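Local coordinates for protein carboxylesterase SOBER1 (PDB 6AVX) that hydrolyses carboxylic esters with a preference for short acyl chains, shows phospholipase A2 activity and dampens the plant hypersensitive response to the bacterial effector AvrBsT, at residues L65-V69 against R163-A169; L131-V135 against W156-D162. The protein carries 1 engineered substitution. The contacts are given in a common frame with arbitrary orientation. Numbering follows the deposited sequence.

How the interactions relate
From the N terminus, the chain first meets 65-69, in the loop between strand 54-57 and helix 75-94. It then runs through helix 75-94, strand 102-107 and helix 109-120 to reach 131-135, at the end of strand 127-131. Interaction 2 closes a short loop when 156-162 comes back beside it on strand 154-159. The next residues, 163-169, close the much longer loop of interaction 1, which therefore encloses that of interaction 2. Interaction 2 belongs to the central parallel sheet, whereas interaction 1 fastens an outlying loop to the start of helix 167-171. They touch where Val165 O meets His158 NE2 at 2.9 Å and Leu67 CG packs on Trp134 CD2 at 3.6 Å.

Interaction 1: residues L65-V69 against R163-A169; sequences LPLKV and RMVLFEA. Engineered in segment 65-69: Leu67 (natural residue Phe).
A cis peptide bond precedes Pro66, and the next residue, Leu67, forms a single beta bridge with Val165, their CA atoms 4.6 Å apart. Two backbone hydrogen bonds make it: Leu67 N to Met164 O and Leu166 N to Leu67 O, both 3.0 Å. Pro66, lacking an amide hydrogen, offers its ring instead, CB lying 3.2 Å from Met164 O and 4.2 Å from Leu166 CD2. Leu166 is the N-cap residue of helix 167-171, and Ala169 N donates a hydrogen bond to Leu166 O at 2.8 Å. This contact thus pins the loop to a helix start just after the putative catalytic Asp162 of the alpha/beta-hydrolase fold. Engineered Leu67, with chi1 and chi2 both m, sets CB 4.0 Å from Val165 CG1; the beta-branched Val165, chi1 t, also touches Ser108 and His194. In the first helical turn, Glu168 OE1 (chi1 p) accepts a hydrogen bond from Val69 N at 2.9 Å, while small Ala169 lets the loop pass, its CB 4.1 Å from Leu67 O.

Interaction 2: residues L131-V135 against W156-D162; sequences LSGWV and WSHGTDD
Leu131, the last residue of strand 127-131, pairs in parallel with Ser157 of strand 154-159, CA atoms 4.9 Å apart, and Ser132 N donates to Ser157 O at 2.8 Å. Ser132 then adopts positive phi (56/40), ending the pairing, whereas 156-159 stays extended before a type I turn, Gly159 to Asp162. Ser132 CA sits over one face of the His158 ring, in a CH-pi contact 3.7 Å from its centroid. Trp156 (chi1 t) donates from NE1 to His158 ND1 at 3.1 Å, fixing that ring, while His158 NE2 hydrogen-bonds to Val165 O. Gly133 O meets the edge of the Trp156 ring, 3.3 Å from Trp156 CZ2. A water joins Ser132 OG (2.7 Å), Gly159 N (2.8 Å) and Asp162 OD2 (2.7 Å); OD2 also hydrogen-bonds to His194, consistent with the acid of a Ser-His-Asp triad on the loop following a sheet strand. Leu131 and Ser157 face helix 198-212, Val135 and Trp156 touch helix 173-180, and strands 102-107 and 184-189 flank the pair.

Interaction 1: residues L65-V69 against R163-A169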
loop_
_atom_site.group_PDB
_atom_site.type_symbol
_atom_site.label_atom_id
_atom_site.label_comp_id
_atom_site.label_asym_id
_atom_site.label_seq_id
_atom_site.Cartn_x
_atom_site.Cartn_y
_atom_site.Cartn_z
ATOM N N LEU A 65 8.375 -14.772 7.983
ATOM C CA LEU A 65 9.336 -13.896 7.366
ATOM C C LEU A 65 10.507 -14.759 6.883
ATOM O O LEU A 65 10.819 -15.800 7.482
ATOM C CB LEU A 65 9.788 -12.825 8.353
ATOM C CG LEU A 65 8.654 -12.008 8.992
ATOM C CD1 LEU A 65 9.152 -11.253 10.219
ATOM C CD2 LEU A 65 7.992 -11.044 8.015
ATOM N N PRO A 66 11.152 -14.347 5.787
ATOM C CA PRO A 66 10.818 -13.122 5.056
ATOM C C PRO A 66 9.675 -13.365 4.109
ATOM O O PRO A 66 9.326 -14.518 3.836
ATOM C CB PRO A 66 12.086 -12.849 4.256
ATOM C CG PRO A 66 12.642 -14.234 3.976
ATOM C CD PRO A 66 12.332 -15.029 5.221
ATOM N N LEU A 67 9.080 -12.303 3.604
ATOM C CA LEU A 67 8.095 -12.458 2.551
ATOM C C LEU A 67 8.858 -12.745 1.269
ATOM O O LEU A 67 9.865 -12.096 0.967
ATOM C CB LEU A 67 7.226 -11.210 2.404
ATOM C CG LEU A 67 6.047 -11.036 3.379
ATOM C CD1 LEU A 67 4.977 -12.088 3.144
ATOM C CD2 LEU A 67 6.504 -11.052 4.811
ATOM N N LYS A 68 8.404 -13.761 0.551
ATOM C CA LYS A 68 9.076 -14.246 -0.635
ATOM C C LYS A 68 8.005 -14.689 -1.602
ATOM O O LYS A 68 6.809 -14.681 -1.292
ATOM C CB LYS A 68 9.989 -15.436 -0.322
ATOM C CG LYS A 68 11.399 -15.025 -0.035
ATOM C CD LYS A 68 12.328 -16.201 0.248
ATOM C CE LYS A 68 12.573 -17.056 -0.984
ATOM N NZ LYS A 68 12.242 -18.478 -0.712
ATOM N N VAL A 69 8.443 -15.035 -2.806
ATOM C CA VAL A 69 7.559 -15.759 -3.697
ATOM C C VAL A 69 7.290 -17.105 -3.045
ATOM O O VAL A 69 8.223 -17.845 -2.708
ATOM C CB VAL A 69 8.186 -15.900 -5.085
ATOM C CG1 VAL A 69 7.234 -16.645 -6.017
ATOM C CG2 VAL A 69 8.543 -14.529 -5.662
ATOM N N ARG A 163 15.985 -7.822 2.396
ATOM C CA ARG A 163 16.002 -9.201 2.874
ATOM C C ARG A 163 14.869 -9.482 3.842
ATOM O O ARG A 163 14.812 -10.568 4.427
ATOM C CB ARG A 163 17.353 -9.546 3.506
ATOM C CG ARG A 163 18.512 -9.427 2.515
ATOM C CD ARG A 163 19.780 -10.116 3.002
ATOM N NE ARG A 163 19.544 -11.513 3.384
ATOM C CZ ARG A 163 19.974 -12.088 4.507
ATOM N NH1 ARG A 163 20.717 -11.418 5.378
ATOM N NH2 ARG A 163 19.684 -13.358 4.750
ATOM N N MET A 164 13.955 -8.532 4.008
ATOM C CA MET A 164 12.782 -8.755 4.831
ATOM C C MET A 164 11.545 -9.020 4.001
ATOM O O MET A 164 10.786 -9.939 4.321
ATOM C CB MET A 164 12.563 -7.581 5.772
ATOM C CG MET A 164 13.683 -7.510 6.766
ATOM S SD MET A 164 13.645 -6.056 7.790
ATOM C CE MET A 164 12.073 -6.276 8.628
ATOM N N VAL A 165 11.353 -8.257 2.944
ATOM C CA VAL A 165 10.381 -8.539 1.901
ATOM C C VAL A 165 11.222 -8.577 0.638
ATOM O O VAL A 165 11.661 -7.539 0.136
ATOM C CB VAL A 165 9.284 -7.477 1.818
ATOM C CG1 VAL A 165 8.340 -7.802 0.662
ATOM C CG2 VAL A 165 8.520 -7.403 3.130
ATOM N N LEU A 166 11.544 -9.787 0.182
ATOM C CA LEU A 166 12.516 -9.931 -0.885
ATOM C C LEU A 166 12.075 -9.185 -2.128
ATOM O O LEU A 166 10.891 -9.117 -2.454
ATOM C CB LEU A 166 12.724 -11.399 -1.257
ATOM C CG LEU A 166 13.263 -12.345 -0.196
ATOM C CD1 LEU A 166 14.027 -13.430 -0.917
ATOM C CD2 LEU A 166 14.154 -11.698 0.811
ATOM N N PHE A 167 13.052 -8.641 -2.835
ATOM C CA PHE A 167 12.779 -7.935 -4.081
ATOM C C PHE A 167 11.946 -8.795 -5.030
ATOM O O PHE A 167 11.046 -8.287 -5.715
ATOM C CB PHE A 167 14.119 -7.528 -4.704
ATOM C CG PHE A 167 14.005 -6.675 -5.942
ATOM C CD1 PHE A 167 13.625 -5.346 -5.866
ATOM C CD2 PHE A 167 14.331 -7.197 -7.188
ATOM C CE1 PHE A 167 13.550 -4.559 -6.995
ATOM C CE2 PHE A 167 14.250 -6.410 -8.328
ATOM C CZ PHE A 167 13.863 -5.089 -8.228
ATOM N N GLU A 168 12.196 -10.106 -5.053
ATOM C CA GLU A 168 11.423 -10.992 -5.924
ATOM C C GLU A 168 9.937 -11.002 -5.569
ATOM O O GLU A 168 9.092 -11.230 -6.445
ATOM C CB GLU A 168 11.971 -12.421 -5.873
ATOM C CG GLU A 168 11.884 -13.075 -4.498
ATOM C CD GLU A 168 11.952 -14.593 -4.565
ATOM O OE1 GLU A 168 11.189 -15.262 -3.832
ATOM O OE2 GLU A 168 12.760 -15.115 -5.362
ATOM N N ALA A 169 9.588 -10.788 -4.301
ATOM C CA ALA A 169 8.181 -10.688 -3.935
ATOM C C ALA A 169 7.543 -9.449 -4.533
ATOM O O ALA A 169 6.350 -9.462 -4.861
ATOM C CB ALA A 169 8.021 -10.675 -2.420
#

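Interaction 2: residues L131-V135 against W156-D162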
loop_
_atom_site.group_PDB
_atom_site.type_symbol
_atom_site.label_atom_id
_atom_site.label_comp_id
_atom_site.label_asym_id
_atom_site.label_seq_id
_atom_site.Cartn_x
_atom_site.Cartn_y
_atom_site.Cartn_z
ATOM N N LEU A 131 5.168 0.574 -1.132
ATOM C CA LEU A 131 6.598 0.648 -0.831
ATOM C C LEU A 131 6.992 -0.664 -0.178
ATOM O O LEU A 131 6.534 -0.986 0.925
ATOM C CB LEU A 131 6.932 1.826 0.081
ATOM C CG LEU A 131 6.748 3.236 -0.491
ATOM C CD1 LEU A 131 5.285 3.675 -0.505
ATOM C CD2 LEU A 131 7.572 4.223 0.310
ATOM N N SER A 132 7.807 -1.439 -0.863
ATOM C CA SER A 132 8.390 -2.643 -0.278
ATOM C C SER A 132 7.333 -3.607 0.243
ATOM O O SER A 132 7.489 -4.227 1.292
ATOM C CB SER A 132 9.382 -2.280 0.820
ATOM O OG SER A 132 10.311 -1.310 0.339
ATOM N N GLY A 133 6.252 -3.748 -0.513
ATOM C CA GLY A 133 5.159 -4.611 -0.148
ATOM C C GLY A 133 5.222 -5.972 -0.807
ATOM O O GLY A 133 6.259 -6.423 -1.302
ATOM N N TRP A 134 4.075 -6.638 -0.811
ATOM C CA TRP A 134 3.933 -7.950 -1.424
ATOM C C TRP A 134 2.471 -8.120 -1.794
ATOM O O TRP A 134 1.622 -7.336 -1.399
ATOM C CB TRP A 134 4.413 -9.056 -0.493
ATOM C CG TRP A 134 3.611 -9.226 0.775
ATOM C CD1 TRP A 134 2.556 -10.069 0.962
ATOM C CD2 TRP A 134 3.841 -8.593 2.039
ATOM N NE1 TRP A 134 2.110 -9.985 2.247
ATOM C CE2 TRP A 134 2.892 -9.107 2.945
ATOM C CE3 TRP A 134 4.777 -7.669 2.502
ATOM C CZ2 TRP A 134 2.838 -8.705 4.279
ATOM C CZ3 TRP A 134 4.736 -7.279 3.820
ATOM C CH2 TRP A 134 3.776 -7.812 4.706
ATOM N N VAL A 135 2.181 -9.156 -2.577
ATOM C CA VAL A 135 0.818 -9.466 -2.993
ATOM C C VAL A 135 0.184 -10.322 -1.901
ATOM O O VAL A 135 0.644 -11.449 -1.679
ATOM C CB VAL A 135 0.796 -10.188 -4.343
ATOM C CG1 VAL A 135 -0.641 -10.469 -4.764
ATOM C CG2 VAL A 135 1.483 -9.335 -5.401
ATOM N N TRP A 156 4.812 0.876 -7.666
ATOM C CA TRP A 156 5.447 -0.041 -6.733
ATOM C C TRP A 156 6.924 0.304 -6.652
ATOM O O TRP A 156 7.611 0.274 -7.675
ATOM C CB TRP A 156 5.292 -1.465 -7.245
ATOM C CG TRP A 156 5.621 -2.515 -6.239
ATOM C CD1 TRP A 156 6.823 -2.755 -5.645
ATOM C CD2 TRP A 156 4.715 -3.471 -5.688
ATOM N NE1 TRP A 156 6.716 -3.798 -4.760
ATOM C CE2 TRP A 156 5.424 -4.259 -4.771
ATOM C CE3 TRP A 156 3.353 -3.730 -5.890
ATOM C CZ2 TRP A 156 4.825 -5.297 -4.070
ATOM C CZ3 TRP A 156 2.755 -4.743 -5.191
ATOM C CH2 TRP A 156 3.492 -5.521 -4.289
ATOM N N SER A 157 7.403 0.623 -5.457
ATOM C CA SER A 157 8.792 0.972 -5.191
ATOM C C SER A 157 9.384 -0.132 -4.330
ATOM O O SER A 157 8.762 -0.534 -3.346
ATOM C CB SER A 157 8.849 2.289 -4.418
ATOM O OG SER A 157 8.303 3.361 -5.180
ATOM N N HIS A 158 10.562 -0.642 -4.683
ATOM C CA HIS A 158 11.149 -1.738 -3.911
ATOM C C HIS A 158 12.664 -1.643 -3.961
ATOM O O HIS A 158 13.247 -1.361 -5.019
ATOM C CB HIS A 158 10.702 -3.097 -4.448
ATOM C CG HIS A 158 10.470 -4.140 -3.400
ATOM N ND1 HIS A 158 9.220 -4.680 -3.167
ATOM C CD2 HIS A 158 11.311 -4.753 -2.533
ATOM C CE1 HIS A 158 9.307 -5.574 -2.199
ATOM N NE2 HIS A 158 10.565 -5.632 -1.789
ATOM N N GLY A 159 13.291 -1.910 -2.821
ATOM C CA GLY A 159 14.741 -1.924 -2.741
ATOM C C GLY A 159 15.283 -3.267 -3.182
ATOM O O GLY A 159 14.789 -4.322 -2.796
ATOM N N THR A 160 16.338 -3.221 -4.000
ATOM C CA THR A 160 16.875 -4.464 -4.534
ATOM C C THR A 160 17.522 -5.325 -3.462
ATOM O O THR A 160 17.609 -6.544 -3.632
ATOM C CB THR A 160 17.909 -4.212 -5.633
ATOM O OG1 THR A 160 19.015 -3.481 -5.103
ATOM C CG2 THR A 160 17.315 -3.440 -6.791
ATOM N N ASP A 161 17.964 -4.725 -2.360
ATOM C CA ASP A 161 18.716 -5.427 -1.332
ATOM C C ASP A 161 17.866 -5.792 -0.129
ATOM O O ASP A 161 18.403 -6.179 0.911
ATOM C CB ASP A 161 19.932 -4.598 -0.904
ATOM C CG ASP A 161 21.008 -4.533 -1.976
ATOM O OD1 ASP A 161 20.721 -4.887 -3.139
ATOM O OD2 ASP A 161 22.147 -4.120 -1.651
ATOM N N ASP A 162 16.548 -5.707 -0.259
ATOM C CA ASP A 162 15.633 -5.984 0.838
ATOM C C ASP A 162 15.649 -7.476 1.153
ATOM O O ASP A 162 15.346 -8.308 0.289
ATOM C CB ASP A 162 14.244 -5.536 0.386
ATOM C CG ASP A 162 13.229 -5.463 1.511
ATOM O OD1 ASP A 162 13.328 -6.221 2.500
ATOM O OD2 ASP A 162 12.296 -4.625 1.390
HETATM O O HOH W 1 12.651 -2.478 -0.123
#